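PDB 4HW6: hypothetical protein, IPT/TIG domain protein from Bacteroides ovatus, which is of unknown function but probably binds carbohydrate as an auxiliary nutrient-binding protein that joins an IPT/TIG domain to a six-bladed beta-propeller. Local coordinates for residues S10-N15 and N42-D46; I20-F25 and V82-V86; V127-F132 and R165-F169; F138-M144 and Y156-D162; S385-G389 and A399-H403. One frame throughout, in Å; residues are numbered along the deposited sequence.

Contact 1: S10-N15 and N42-D46; sequences SGTPFN and NFGND
Phe14 and Asn42 meet where the N-terminal arm lies over the loop between strands 35-41 and 50-54 of the immunoglobulin-like IPT/TIG domain. Phe14 holds CG anti to its backbone N (chi1 175°), and its ring crosses the Asn42 side chain, with ring and amide planes almost parallel. Phe14 CB rests on Gly44 CA at 3.9 Å. Gly44, whose phi is positive (79°), has no CB that would press on it. Farther out, Phe14 CG is 4.1 Å from Asn42 OD1. Phe14 CD1 comes to 3.3 Å from Asn42 O, which meets the ring edge in plane and has no hydrogen-bond partner. Phe14 CE1 is 3.3 Å from Asn42 ND2, and CZ lies a little farther from the same nitrogen. The amide itself grips the arm twice. Asn15 N gives a nearly straight bond of 2.7 Å to a lone pair of Asn42 OD1, and Asn42 ND2 returns one of 2.8 Å to Asn15 O. With an alanine in place of Asn42, Asn15 N and O would probably lose these mates, and this end of the arm would be held less firmly. One water links Thr12 O to Gly44 N, and another accepts from Phe14 N and Asn45 N. At the other end Asn45 ND2 binds Gly11 O at 3.1 Å, from above the carbonyl plane.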
# COMPACT_ATOMS: atom_id res chain seq x y z
N SER A 10 -45.36 -10.37 -12.26
CA SER A 10 -45.11 -11.76 -12.76
C SER A 10 -45.10 -11.80 -14.30
O SER A 10 -45.20 -10.76 -14.96
CB SER A 10 -46.16 -12.73 -12.18
OG SER A 10 -47.47 -12.45 -12.64
N GLY A 11 -44.96 -13.01 -14.85
CA GLY A 11 -44.89 -13.23 -16.29
C GLY A 11 -45.00 -14.72 -16.60
O GLY A 11 -45.73 -15.44 -15.92
N THR A 12 -44.26 -15.19 -17.60
CA THR A 12 -44.27 -16.61 -18.00
C THR A 12 -43.66 -17.53 -16.92
O THR A 12 -42.60 -17.22 -16.38
CB THR A 12 -43.47 -16.83 -19.30
OG1 THR A 12 -43.60 -15.69 -20.15
CG2 THR A 12 -43.97 -18.08 -20.03
N PRO A 13 -44.33 -18.66 -16.61
CA PRO A 13 -43.74 -19.66 -15.70
C PRO A 13 -42.47 -20.30 -16.28
O PRO A 13 -42.35 -20.45 -17.50
CB PRO A 13 -44.85 -20.72 -15.56
CG PRO A 13 -46.11 -20.05 -16.00
CD PRO A 13 -45.71 -19.02 -17.01
N PHE A 14 -41.53 -20.65 -15.40
CA PHE A 14 -40.28 -21.29 -15.81
C PHE A 14 -40.56 -22.60 -16.57
O PHE A 14 -41.39 -23.40 -16.14
CB PHE A 14 -39.41 -21.56 -14.58
CG PHE A 14 -38.16 -22.33 -14.89
CD1 PHE A 14 -37.12 -21.72 -15.57
CD2 PHE A 14 -38.03 -23.66 -14.50
CE1 PHE A 14 -35.96 -22.43 -15.86
CE2 PHE A 14 -36.88 -24.37 -14.79
CZ PHE A 14 -35.85 -23.75 -15.47
N ASN A 15 -39.89 -22.80 -17.70
CA ASN A 15 -40.01 -24.02 -18.49
C ASN A 15 -38.72 -24.83 -18.35
O ASN A 15 -37.68 -24.41 -18.87
CB ASN A 15 -40.27 -23.69 -19.97
CG ASN A 15 -40.55 -24.93 -20.81
OD1 ASN A 15 -40.20 -26.06 -20.43
ND2 ASN A 15 -41.19 -24.73 -21.96
N ASN A 42 -36.83 -17.19 -20.01
CA ASN A 42 -37.03 -18.33 -19.12
C ASN A 42 -36.52 -18.10 -17.70
O ASN A 42 -35.95 -18.99 -17.07
CB ASN A 42 -36.44 -19.62 -19.73
CG ASN A 42 -37.04 -20.90 -19.15
OD1 ASN A 42 -38.18 -20.92 -18.70
ND2 ASN A 42 -36.26 -21.97 -19.16
N PHE A 43 -36.74 -16.88 -17.20
CA PHE A 43 -36.38 -16.51 -15.83
C PHE A 43 -37.45 -16.94 -14.82
O PHE A 43 -37.21 -16.92 -13.60
CB PHE A 43 -36.19 -14.99 -15.69
CG PHE A 43 -35.07 -14.40 -16.52
CD1 PHE A 43 -34.13 -15.18 -17.16
CD2 PHE A 43 -34.97 -13.02 -16.64
CE1 PHE A 43 -33.11 -14.60 -17.91
CE2 PHE A 43 -33.96 -12.43 -17.38
CZ PHE A 43 -33.03 -13.22 -18.03
N GLY A 44 -38.62 -17.31 -15.32
CA GLY A 44 -39.74 -17.72 -14.48
C GLY A 44 -40.42 -16.50 -13.90
O GLY A 44 -40.10 -15.37 -14.25
N ASN A 45 -41.39 -16.74 -13.01
CA ASN A 45 -42.17 -15.65 -12.40
C ASN A 45 -42.18 -15.71 -10.88
O ASN A 45 -43.11 -15.20 -10.24
CB ASN A 45 -43.60 -15.66 -12.96
CG ASN A 45 -44.37 -16.92 -12.61
OD1 ASN A 45 -44.02 -17.63 -11.66
ND2 ASN A 45 -45.41 -17.21 -13.37
N ASP A 46 -41.16 -16.32 -10.30
CA ASP A 46 -41.05 -16.48 -8.85
C ASP A 46 -39.70 -15.94 -8.38
O ASP A 46 -38.65 -16.52 -8.68
CB ASP A 46 -41.20 -17.96 -8.48
CG ASP A 46 -41.35 -18.19 -6.99
OD1 ASP A 46 -40.98 -17.29 -6.19
OD2 ASP A 46 -41.84 -19.27 -6.61
O HOH W 1 -40.26 -17.51 -17.75
O HOH W 2 -40.50 -19.78 -19.80
O HOH W 3 -41.64 -19.72 -12.82

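Contact 2: I20-F25 and V82-V86; sequences IVVEKF and VKVSV
Val22 and Val84 both hold CG1 anti to the backbone N (chi1 -172° and 176°), which sets CG2 beside that nitrogen. The two CG2 methyls meet at 3.9 Å. Val82 has the same rotamer. Its CG1 touches Val22 CG1 at 4.2 Å, while its CG2 points to Phe25. That methyl lies over one face of the Phe25 ring, offset toward the rim, in a CH-pi contact. Val82 CG2 is 3.9 Å from Phe25 CE2. At the other end Ile20 reaches out with CD1, which comes to 3.7 Å from Val86 CG2. The CG2 branch of Ile20 turns instead to the backbone, 3.9 Å from Val84 O. No hydrogen bond joins the two strands. Their axes pass 7.8 Å apart at 145°, and the contact between them is made by apolar side chains. This is part of the buried core of the IPT/TIG domain, as in other immunoglobulin-like folds. A classic beta bulge at Glu23 and Lys24, both facing Tyr39, shifts the alternation, so that Phe25 points inward as Ile20 and Val22 do. Strand 21-30 pairs with strand 35-41, whose Val38 touches both Val22 and Val84. Strand 82-87 lies between strands 50-54 and 93-98. Cys99 touches Val22 and Phe25 at one end, and at the other Phe14 touches Val86.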
# COMPACT_ATOMS: atom_id res chain seq x y z
N ILE A 20 -31.97 -21.11 -19.96
CA ILE A 20 -32.06 -19.71 -19.57
C ILE A 20 -31.12 -18.92 -20.48
O ILE A 20 -29.93 -19.24 -20.59
CB ILE A 20 -31.73 -19.52 -18.09
CG1 ILE A 20 -32.82 -20.13 -17.22
CG2 ILE A 20 -31.55 -18.04 -17.77
CD1 ILE A 20 -32.48 -20.17 -15.75
N VAL A 21 -31.65 -17.91 -21.14
CA VAL A 21 -30.87 -17.05 -22.02
C VAL A 21 -30.79 -15.68 -21.37
O VAL A 21 -31.80 -15.13 -20.94
CB VAL A 21 -31.50 -16.92 -23.41
CG1 VAL A 21 -30.59 -16.13 -24.33
CG2 VAL A 21 -31.80 -18.30 -23.99
N VAL A 22 -29.57 -15.15 -21.24
CA VAL A 22 -29.40 -13.81 -20.73
C VAL A 22 -28.94 -12.99 -21.94
O VAL A 22 -27.81 -13.16 -22.42
CB VAL A 22 -28.39 -13.77 -19.56
CG1 VAL A 22 -28.38 -12.38 -18.92
CG2 VAL A 22 -28.73 -14.85 -18.52
N GLU A 23 -29.84 -12.16 -22.46
CA GLU A 23 -29.60 -11.43 -23.71
C GLU A 23 -28.81 -10.16 -23.45
O GLU A 23 -27.83 -9.88 -24.13
CB GLU A 23 -30.92 -11.07 -24.40
N LYS A 24 -29.26 -9.38 -22.48
CA LYS A 24 -28.64 -8.07 -22.22
C LYS A 24 -29.09 -7.54 -20.89
O LYS A 24 -29.93 -8.13 -20.23
CB LYS A 24 -29.02 -7.07 -23.32
CG LYS A 24 -30.48 -6.62 -23.30
CD LYS A 24 -30.73 -5.43 -24.22
CE LYS A 24 -32.22 -5.13 -24.31
NZ LYS A 24 -32.52 -3.88 -25.07
N PHE A 25 -28.53 -6.40 -20.49
CA PHE A 25 -28.87 -5.75 -19.22
C PHE A 25 -28.76 -4.23 -19.38
O PHE A 25 -27.98 -3.74 -20.20
CB PHE A 25 -27.94 -6.25 -18.11
CG PHE A 25 -26.50 -6.38 -18.53
CD1 PHE A 25 -25.64 -5.29 -18.46
CD2 PHE A 25 -26.01 -7.59 -18.99
CE1 PHE A 25 -24.32 -5.41 -18.88
CE2 PHE A 25 -24.69 -7.72 -19.39
CZ PHE A 25 -23.84 -6.63 -19.34
N VAL A 82 -22.67 -11.74 -15.81
CA VAL A 82 -24.04 -11.67 -15.33
C VAL A 82 -24.63 -13.06 -15.56
O VAL A 82 -24.78 -13.50 -16.70
CB VAL A 82 -24.82 -10.58 -16.08
CG1 VAL A 82 -26.30 -10.61 -15.73
CG2 VAL A 82 -24.21 -9.21 -15.81
N LYS A 83 -24.93 -13.75 -14.45
CA LYS A 83 -25.43 -15.12 -14.46
C LYS A 83 -26.78 -15.17 -13.76
O LYS A 83 -26.95 -14.65 -12.66
CB LYS A 83 -24.44 -16.05 -13.73
CG LYS A 83 -24.82 -17.53 -13.70
CD LYS A 83 -23.69 -18.35 -13.10
CE LYS A 83 -24.08 -19.82 -12.94
NZ LYS A 83 -22.96 -20.66 -12.41
N VAL A 84 -27.74 -15.81 -14.42
CA VAL A 84 -29.09 -15.98 -13.88
C VAL A 84 -29.36 -17.47 -13.77
O VAL A 84 -29.17 -18.22 -14.74
CB VAL A 84 -30.15 -15.34 -14.79
CG1 VAL A 84 -31.56 -15.60 -14.26
CG2 VAL A 84 -29.88 -13.83 -14.92
N SER A 85 -29.81 -17.89 -12.59
CA SER A 85 -30.12 -19.29 -12.31
C SER A 85 -31.54 -19.40 -11.76
O SER A 85 -32.02 -18.51 -11.05
CB SER A 85 -29.15 -19.83 -11.26
OG SER A 85 -27.81 -19.81 -11.73
N VAL A 86 -32.19 -20.52 -12.06
CA VAL A 86 -33.49 -20.83 -11.46
C VAL A 86 -33.34 -22.14 -10.69
O VAL A 86 -32.77 -23.10 -11.21
CB VAL A 86 -34.61 -20.92 -12.53
CG1 VAL A 86 -35.85 -21.58 -11.96
CG2 VAL A 86 -34.94 -19.52 -13.05

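Contact 3: V127-F132 and R165-F169; sequences VLAGPF and RHVDF
Ala129 and Arg165 lie on segments that run almost the same way, 11° apart, with 8.5 Å between their CA atoms. Strand 173-177 lies between them in this propeller sheet, so the contact is made by the side chains of Arg165 and Phe132 reaching across. Arg165 bends at chi2 and chi3 (-60° and -61°), which brings its guanidinium to the loop. Arg165 NH2 donates to Leu128 O at 2.8 Å in a bent bond, from above the carbonyl plane. NH1 reaches Leu128 N through a water. NE and NH2 also bind Asp175 O and Val174 O. At the other end Phe132 CZ touches Val167 CG1 at 3.6 Å. The same edge points at one face of the Phe169 ring in a T-shaped pair, centroids 5.8 Å apart. A leucine in place of Arg165 would leave Leu128 O without this donor and would probably let the 127-129 loop move. The buried guanidinium spends its N-H groups on backbone oxygens of two chain segments and a water, which probably ties that loop to the sheet.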
# COMPACT_ATOMS: atom_id res chain seq x y z
N VAL A 127 -1.53 1.46 24.44
CA VAL A 127 -0.56 0.76 23.64
C VAL A 127 -0.43 -0.68 24.15
O VAL A 127 -0.02 -0.93 25.28
CB VAL A 127 0.80 1.49 23.63
CG1 VAL A 127 1.86 0.64 22.95
CG2 VAL A 127 0.67 2.86 22.96
N LEU A 128 -0.81 -1.64 23.31
CA LEU A 128 -0.75 -3.05 23.66
C LEU A 128 -0.78 -3.95 22.43
O LEU A 128 -1.29 -3.57 21.37
CB LEU A 128 -1.91 -3.47 24.54
CG LEU A 128 -3.33 -3.45 23.96
CD1 LEU A 128 -4.24 -4.41 24.71
CD2 LEU A 128 -3.90 -2.06 24.06
N ALA A 129 -0.21 -5.14 22.61
CA ALA A 129 -0.37 -6.23 21.66
C ALA A 129 -1.78 -6.78 21.81
O ALA A 129 -2.29 -6.95 22.93
CB ALA A 129 0.65 -7.33 21.94
N GLY A 130 -2.43 -7.05 20.69
CA GLY A 130 -3.72 -7.67 20.71
C GLY A 130 -4.27 -8.00 19.33
O GLY A 130 -3.63 -7.71 18.31
N PRO A 131 -5.47 -8.59 19.30
CA PRO A 131 -6.22 -8.86 18.08
C PRO A 131 -6.44 -7.61 17.26
O PRO A 131 -6.47 -6.51 17.82
CB PRO A 131 -7.57 -9.38 18.59
CG PRO A 131 -7.32 -9.86 19.97
CD PRO A 131 -6.20 -9.01 20.51
N PHE A 132 -6.64 -7.78 15.96
CA PHE A 132 -6.95 -6.67 15.06
C PHE A 132 -8.04 -5.75 15.63
O PHE A 132 -7.93 -4.53 15.54
CB PHE A 132 -7.44 -7.19 13.69
CG PHE A 132 -6.33 -7.57 12.72
CD1 PHE A 132 -5.01 -7.74 13.12
CD2 PHE A 132 -6.64 -7.76 11.38
CE1 PHE A 132 -4.03 -8.09 12.21
CE2 PHE A 132 -5.66 -8.10 10.48
CZ PHE A 132 -4.35 -8.26 10.89
N ARG A 165 6.15 -2.82 15.63
CA ARG A 165 4.92 -3.63 15.58
C ARG A 165 4.95 -4.66 14.46
O ARG A 165 5.65 -4.50 13.45
CB ARG A 165 3.68 -2.75 15.42
CG ARG A 165 3.54 -1.63 16.46
CD ARG A 165 3.46 -2.15 17.88
NE ARG A 165 2.30 -3.01 18.12
CZ ARG A 165 1.21 -2.67 18.84
NH1 ARG A 165 1.09 -1.47 19.39
NH2 ARG A 165 0.23 -3.55 18.98
N HIS A 166 4.16 -5.71 14.66
CA HIS A 166 4.04 -6.82 13.70
C HIS A 166 2.57 -7.14 13.48
O HIS A 166 1.89 -7.61 14.40
CB HIS A 166 4.76 -8.03 14.24
CG HIS A 166 4.51 -9.30 13.49
ND1 HIS A 166 4.57 -10.53 14.10
CD2 HIS A 166 4.19 -9.53 12.20
CE1 HIS A 166 4.30 -11.48 13.20
NE2 HIS A 166 4.06 -10.89 12.04
N VAL A 167 2.10 -6.88 12.27
CA VAL A 167 0.76 -7.21 11.87
C VAL A 167 0.79 -8.62 11.26
O VAL A 167 1.42 -8.83 10.22
CB VAL A 167 0.20 -6.20 10.85
CG1 VAL A 167 -1.20 -6.60 10.44
CG2 VAL A 167 0.20 -4.77 11.42
N ASP A 168 0.12 -9.55 11.93
CA ASP A 168 0.05 -10.97 11.56
C ASP A 168 -1.34 -11.24 10.99
O ASP A 168 -2.31 -11.37 11.73
CB ASP A 168 0.32 -11.80 12.81
CG ASP A 168 0.22 -13.30 12.60
OD1 ASP A 168 -0.28 -13.79 11.57
OD2 ASP A 168 0.61 -14.01 13.54
N PHE A 169 -1.43 -11.36 9.67
CA PHE A 169 -2.74 -11.50 9.02
C PHE A 169 -3.38 -12.87 9.26
O PHE A 169 -4.61 -12.99 9.31
CB PHE A 169 -2.64 -11.20 7.52
CG PHE A 169 -2.48 -9.74 7.19
CD1 PHE A 169 -1.24 -9.13 7.24
CD2 PHE A 169 -3.58 -8.97 6.83
CE1 PHE A 169 -1.08 -7.79 6.93
CE2 PHE A 169 -3.42 -7.63 6.50
CZ PHE A 169 -2.17 -7.03 6.56
O HOH W 4 -1.37 -0.56 20.53

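Contact 4: F138-M144 and Y156-D162; sequences FDNIWRM and YWVGQRD
Asn140 ND2 donates to Gln160 OE1 at 2.8 Å, on a lone pair and in the plane of both groups, though the two amides are steeply turned against each other. The bond helps fix the Gln160 amide, which stacks on Trp142 with planes 10° apart. Gln160 NE2 lies 3.3 Å from Trp142 CE2, over one face, and CG covers the five-membered ring. Arg143 NH1 sits over the opposite face, bound to Trp142 O and to Asn338. The backbones form a hairpin with a classic beta bulge: Trp142 and Arg143 both face Val158. Trp142 N gives its hydrogen to Val158 O, and Val158 N to Arg143 O. On the other side of the sheet, Trp157 CZ2 comes edge-on to the face of Phe138, 3.6 Å from CG. Ile141 CG2 sits over the five-membered ring of Trp157, 3.6 Å from CD2. Trp157 NE1 donates to a water. Asp139 OD2 and Asp162 OD1 are 4.2 Å apart, while Asp139 OD1 is held by Trp125. Packing and a polar bond thus act together on the Gln160 amide and on the Trp157 indole. The two nearby carboxylates may raise each other's proton affinity.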
# COMPACT_ATOMS: atom_id res chain seq x y z
N PHE A 138 -1.58 3.27 17.89
CA PHE A 138 -0.15 3.20 17.59
C PHE A 138 0.58 4.52 17.78
O PHE A 138 0.18 5.54 17.22
CB PHE A 138 0.01 2.68 16.17
CG PHE A 138 -0.77 1.42 15.93
CD1 PHE A 138 -0.55 0.31 16.73
CD2 PHE A 138 -1.78 1.37 14.99
CE1 PHE A 138 -1.29 -0.84 16.56
CE2 PHE A 138 -2.51 0.22 14.81
CZ PHE A 138 -2.28 -0.89 15.61
N ASP A 139 1.67 4.49 18.54
CA ASP A 139 2.44 5.71 18.85
C ASP A 139 3.15 6.29 17.65
O ASP A 139 3.19 7.51 17.50
CB ASP A 139 3.47 5.46 19.96
CG ASP A 139 2.85 5.40 21.34
OD1 ASP A 139 1.75 5.99 21.59
OD2 ASP A 139 3.49 4.77 22.20
N ASN A 140 3.74 5.46 16.79
CA ASN A 140 4.58 5.97 15.71
C ASN A 140 4.74 4.94 14.62
O ASN A 140 5.53 3.99 14.76
CB ASN A 140 5.94 6.37 16.27
CG ASN A 140 6.80 7.13 15.28
OD1 ASN A 140 6.40 7.37 14.15
ND2 ASN A 140 7.99 7.53 15.72
N ILE A 141 4.04 5.14 13.51
CA ILE A 141 4.09 4.20 12.40
C ILE A 141 5.09 4.75 11.36
O ILE A 141 4.72 5.38 10.38
CB ILE A 141 2.69 3.96 11.79
CG1 ILE A 141 1.62 3.71 12.87
CG2 ILE A 141 2.73 2.76 10.85
CD1 ILE A 141 0.19 3.91 12.36
N TRP A 142 6.37 4.51 11.60
CA TRP A 142 7.42 5.31 11.00
C TRP A 142 7.84 4.80 9.61
O TRP A 142 7.90 5.57 8.65
CB TRP A 142 8.62 5.40 11.96
CG TRP A 142 9.78 6.16 11.41
CD1 TRP A 142 11.00 5.64 11.10
CD2 TRP A 142 9.83 7.54 11.09
NE1 TRP A 142 11.81 6.63 10.59
CE2 TRP A 142 11.12 7.81 10.57
CE3 TRP A 142 8.92 8.60 11.20
CZ2 TRP A 142 11.51 9.07 10.17
CZ3 TRP A 142 9.32 9.86 10.80
CH2 TRP A 142 10.60 10.08 10.27
N ARG A 143 8.17 3.52 9.51
CA ARG A 143 8.49 2.88 8.23
C ARG A 143 7.96 1.45 8.25
O ARG A 143 8.22 0.70 9.20
CB ARG A 143 10.00 2.80 7.99
CG ARG A 143 10.74 4.12 7.92
CD ARG A 143 10.41 4.89 6.66
NE ARG A 143 11.16 6.16 6.59
CZ ARG A 143 10.69 7.37 6.91
NH1 ARG A 143 9.47 7.55 7.37
NH2 ARG A 143 11.48 8.43 6.75
N MSE A 144 7.24 1.07 7.19
CA MSE A 144 6.63 -0.25 7.04
C MSE A 144 7.36 -1.13 6.04
O MSE A 144 7.94 -0.63 5.06
CB MSE A 144 5.21 -0.14 6.47
CG MSE A 144 4.22 0.43 7.33
SE MSE A 144 2.57 0.66 6.26
CE MSE A 144 1.50 1.09 7.81
N TYR A 156 5.50 -5.41 9.05
CA TYR A 156 6.21 -4.89 10.21
C TYR A 156 6.36 -3.39 10.08
O TYR A 156 6.44 -2.85 8.97
CB TYR A 156 7.61 -5.51 10.30
CG TYR A 156 7.61 -6.99 10.51
CD1 TYR A 156 7.59 -7.54 11.79
CD2 TYR A 156 7.65 -7.87 9.43
CE1 TYR A 156 7.60 -8.90 12.00
CE2 TYR A 156 7.64 -9.24 9.63
CZ TYR A 156 7.64 -9.75 10.92
OH TYR A 156 7.63 -11.10 11.15
N TRP A 157 6.48 -2.72 11.22
CA TRP A 157 6.93 -1.34 11.19
C TRP A 157 7.78 -0.96 12.35
O TRP A 157 7.58 -1.48 13.45
CB TRP A 157 5.79 -0.32 11.00
CG TRP A 157 4.84 -0.09 12.13
CD1 TRP A 157 5.05 0.66 13.25
CD2 TRP A 157 3.49 -0.53 12.20
NE1 TRP A 157 3.90 0.70 14.02
CE2 TRP A 157 2.93 -0.02 13.40
CE3 TRP A 157 2.69 -1.31 11.37
CZ2 TRP A 157 1.63 -0.27 13.77
CZ3 TRP A 157 1.37 -1.56 11.77
CH2 TRP A 157 0.87 -1.04 12.96
N VAL A 158 8.78 -0.14 12.07
CA VAL A 158 9.58 0.50 13.12
C VAL A 158 8.84 1.72 13.62
O VAL A 158 8.05 2.33 12.88
CB VAL A 158 10.97 0.93 12.63
CG1 VAL A 158 11.86 -0.29 12.38
CG2 VAL A 158 10.89 1.79 11.37
N GLY A 159 9.14 2.09 14.85
CA GLY A 159 8.51 3.21 15.53
C GLY A 159 9.45 4.24 16.11
O GLY A 159 9.05 4.96 17.01
N GLN A 160 10.68 4.33 15.59
CA GLN A 160 11.72 5.19 16.16
C GLN A 160 11.93 4.84 17.63
O GLN A 160 12.34 3.71 17.94
CB GLN A 160 11.42 6.67 15.92
CG GLN A 160 11.48 7.04 14.45
CD GLN A 160 11.17 8.50 14.19
OE1 GLN A 160 10.13 9.03 14.62
NE2 GLN A 160 12.06 9.16 13.48
N ARG A 161 11.60 5.75 18.56
CA ARG A 161 11.74 5.46 19.97
C ARG A 161 10.56 4.68 20.54
O ARG A 161 10.61 4.22 21.66
CB ARG A 161 11.87 6.73 20.79
CG ARG A 161 13.03 7.61 20.36
CD ARG A 161 13.09 8.83 21.25
NE ARG A 161 14.03 9.79 20.70
CZ ARG A 161 14.67 10.71 21.43
NH1 ARG A 161 14.49 10.83 22.74
NH2 ARG A 161 15.50 11.55 20.82
N ASP A 162 9.47 4.61 19.77
CA ASP A 162 8.26 3.90 20.19
C ASP A 162 8.28 2.44 19.72
O ASP A 162 9.32 1.94 19.26
CB ASP A 162 7.02 4.67 19.71
CG ASP A 162 7.05 6.17 20.15
OD1 ASP A 162 7.25 6.43 21.33
OD2 ASP A 162 6.88 7.06 19.29
O HOH W 5 4.06 2.15 16.79

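Contact 5: S385-G389 and A399-H403; sequences SREWG and ALFNH
Gly389 and Leu400 form the tight part of this contact. Leu400 CB lies 3.6 Å from Gly389 C, and a side chain on Gly389 would run into Leu400 CD1. Gly389 N donates to Phe401 O at 2.9 Å, from well above the carbonyl plane. Trp388 CA lies 3.2 Å from Phe401 O in a CA-H...O contact. Leu400 holds CG beside its backbone N (chi1 -73°), which lays its branches along the other loop. Its CD2 reaches Glu387 O at 3.6 Å, and both CD1 and CD2 touch Arg386 CB more loosely. Gly389 O faces only acceptors and badly angled N-H groups here, and takes its bond from Asn423 ND2. The outer side is looser. Trp388 is exposed and lies alongside Asn402, the two pointing the same way. Asn402 ND2 comes to 3.4 Å from Trp388 CE3, with ring and amide planes 34° apart, so this is no flat stack. Away from these two side chains, a water bridges Glu387 O, to which it gives, and Phe401 N, from which it accepts. Both segments are loops of the propeller on either side of short strand 393-394, which pairs with strand 109-115. Phe401 and Ala399 touch Val111 of that strand. The second loop leads straight into strand 404-410, at the far edge of the same sheet.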
# COMPACT_ATOMS: atom_id res chain seq x y z
N SER A 385 -11.88 20.58 1.73
CA SER A 385 -11.22 21.91 1.72
C SER A 385 -10.34 22.18 2.94
O SER A 385 -10.20 23.33 3.38
CB SER A 385 -12.25 23.04 1.57
OG SER A 385 -13.18 22.73 0.54
N ARG A 386 -9.73 21.12 3.48
CA ARG A 386 -8.90 21.19 4.67
C ARG A 386 -7.54 20.54 4.38
O ARG A 386 -7.33 19.97 3.32
CB ARG A 386 -9.61 20.51 5.83
CG ARG A 386 -10.94 21.18 6.12
CD ARG A 386 -11.77 20.46 7.16
NE ARG A 386 -11.10 20.51 8.45
CZ ARG A 386 -11.17 21.53 9.31
NH1 ARG A 386 -11.90 22.61 9.05
NH2 ARG A 386 -10.47 21.46 10.45
N GLU A 387 -6.60 20.65 5.31
CA GLU A 387 -5.24 20.16 5.07
C GLU A 387 -5.06 18.85 5.79
O GLU A 387 -4.74 17.83 5.17
CB GLU A 387 -4.22 21.18 5.57
CG GLU A 387 -4.26 22.49 4.79
CD GLU A 387 -3.56 23.61 5.53
OE1 GLU A 387 -2.32 23.55 5.68
OE2 GLU A 387 -4.25 24.55 6.00
N TRP A 388 -5.27 18.88 7.10
CA TRP A 388 -5.10 17.69 7.94
C TRP A 388 -6.37 17.40 8.73
O TRP A 388 -7.22 18.27 8.95
CB TRP A 388 -3.91 17.83 8.93
CG TRP A 388 -3.98 19.05 9.85
CD1 TRP A 388 -3.51 20.32 9.58
CD2 TRP A 388 -4.55 19.11 11.15
NE1 TRP A 388 -3.77 21.14 10.64
CE2 TRP A 388 -4.39 20.42 11.62
CE3 TRP A 388 -5.20 18.18 11.97
CZ2 TRP A 388 -4.86 20.83 12.86
CZ3 TRP A 388 -5.65 18.58 13.20
CH2 TRP A 388 -5.48 19.91 13.63
N GLY A 389 -6.47 16.15 9.17
CA GLY A 389 -7.59 15.70 9.97
C GLY A 389 -7.67 14.20 9.93
O GLY A 389 -6.70 13.52 9.59
N ALA A 399 -11.22 12.60 2.01
CA ALA A 399 -10.29 12.00 2.95
C ALA A 399 -9.29 13.00 3.49
O ALA A 399 -8.78 13.88 2.76
CB ALA A 399 -9.56 10.84 2.32
N LEU A 400 -8.98 12.81 4.78
CA LEU A 400 -7.99 13.60 5.51
C LEU A 400 -7.10 12.68 6.33
O LEU A 400 -7.58 11.72 6.97
CB LEU A 400 -8.65 14.62 6.44
CG LEU A 400 -9.27 15.82 5.73
CD1 LEU A 400 -10.21 16.59 6.67
CD2 LEU A 400 -8.19 16.74 5.13
N PHE A 401 -5.81 12.99 6.29
CA PHE A 401 -4.80 12.33 7.07
C PHE A 401 -4.17 13.36 8.00
O PHE A 401 -4.38 14.56 7.86
CB PHE A 401 -3.65 11.83 6.19
CG PHE A 401 -4.06 10.81 5.15
CD1 PHE A 401 -4.24 9.48 5.49
CD2 PHE A 401 -4.21 11.18 3.82
CE1 PHE A 401 -4.59 8.53 4.53
CE2 PHE A 401 -4.55 10.24 2.86
CZ PHE A 401 -4.74 8.92 3.22
N ASN A 402 -3.33 12.88 8.90
CA ASN A 402 -2.58 13.78 9.80
C ASN A 402 -1.20 13.19 9.99
O ASN A 402 -1.01 12.28 10.82
CB ASN A 402 -3.30 13.97 11.15
CG ASN A 402 -2.72 15.09 11.97
OD1 ASN A 402 -1.64 15.63 11.64
ND2 ASN A 402 -3.44 15.48 13.05
N HIS A 403 -0.26 13.71 9.22
CA HIS A 403 1.12 13.22 9.16
C HIS A 403 1.21 11.78 8.66
O HIS A 403 1.77 10.89 9.32
CB HIS A 403 1.82 13.45 10.49
CG HIS A 403 2.05 14.89 10.78
ND1 HIS A 403 1.98 15.41 12.05
CD2 HIS A 403 2.37 15.92 9.96
CE1 HIS A 403 2.23 16.71 12.00
NE2 HIS A 403 2.48 17.05 10.75
O HOH W 6 -5.10 15.18 4.41

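How the contacts relate
Contacts 1 and 2 belong to the IPT/TIG domain; contacts 3, 4 and 5 belong to the propeller. The centres of contacts 1 and 2 are about 13 Å apart, and their segments alternate along the chain. They touch, chiefly where Asn42 and Phe43 meet Ile20, Val21 and Val86. Contacts 3 and 4 are also about 13 Å apart. They share one sheet, where strands 154-158 and 164-168 are neighbours, and contact 4 is nested within contact 3. Contact 5 comes last, about 20 Å from contact 4 between centres. The sheet flanking it pairs strand 109-115 with strand 425-431, which probably closes the ring. Contacts 2 and 4 are about 51 Å apart between centres, consistent with two separate domains.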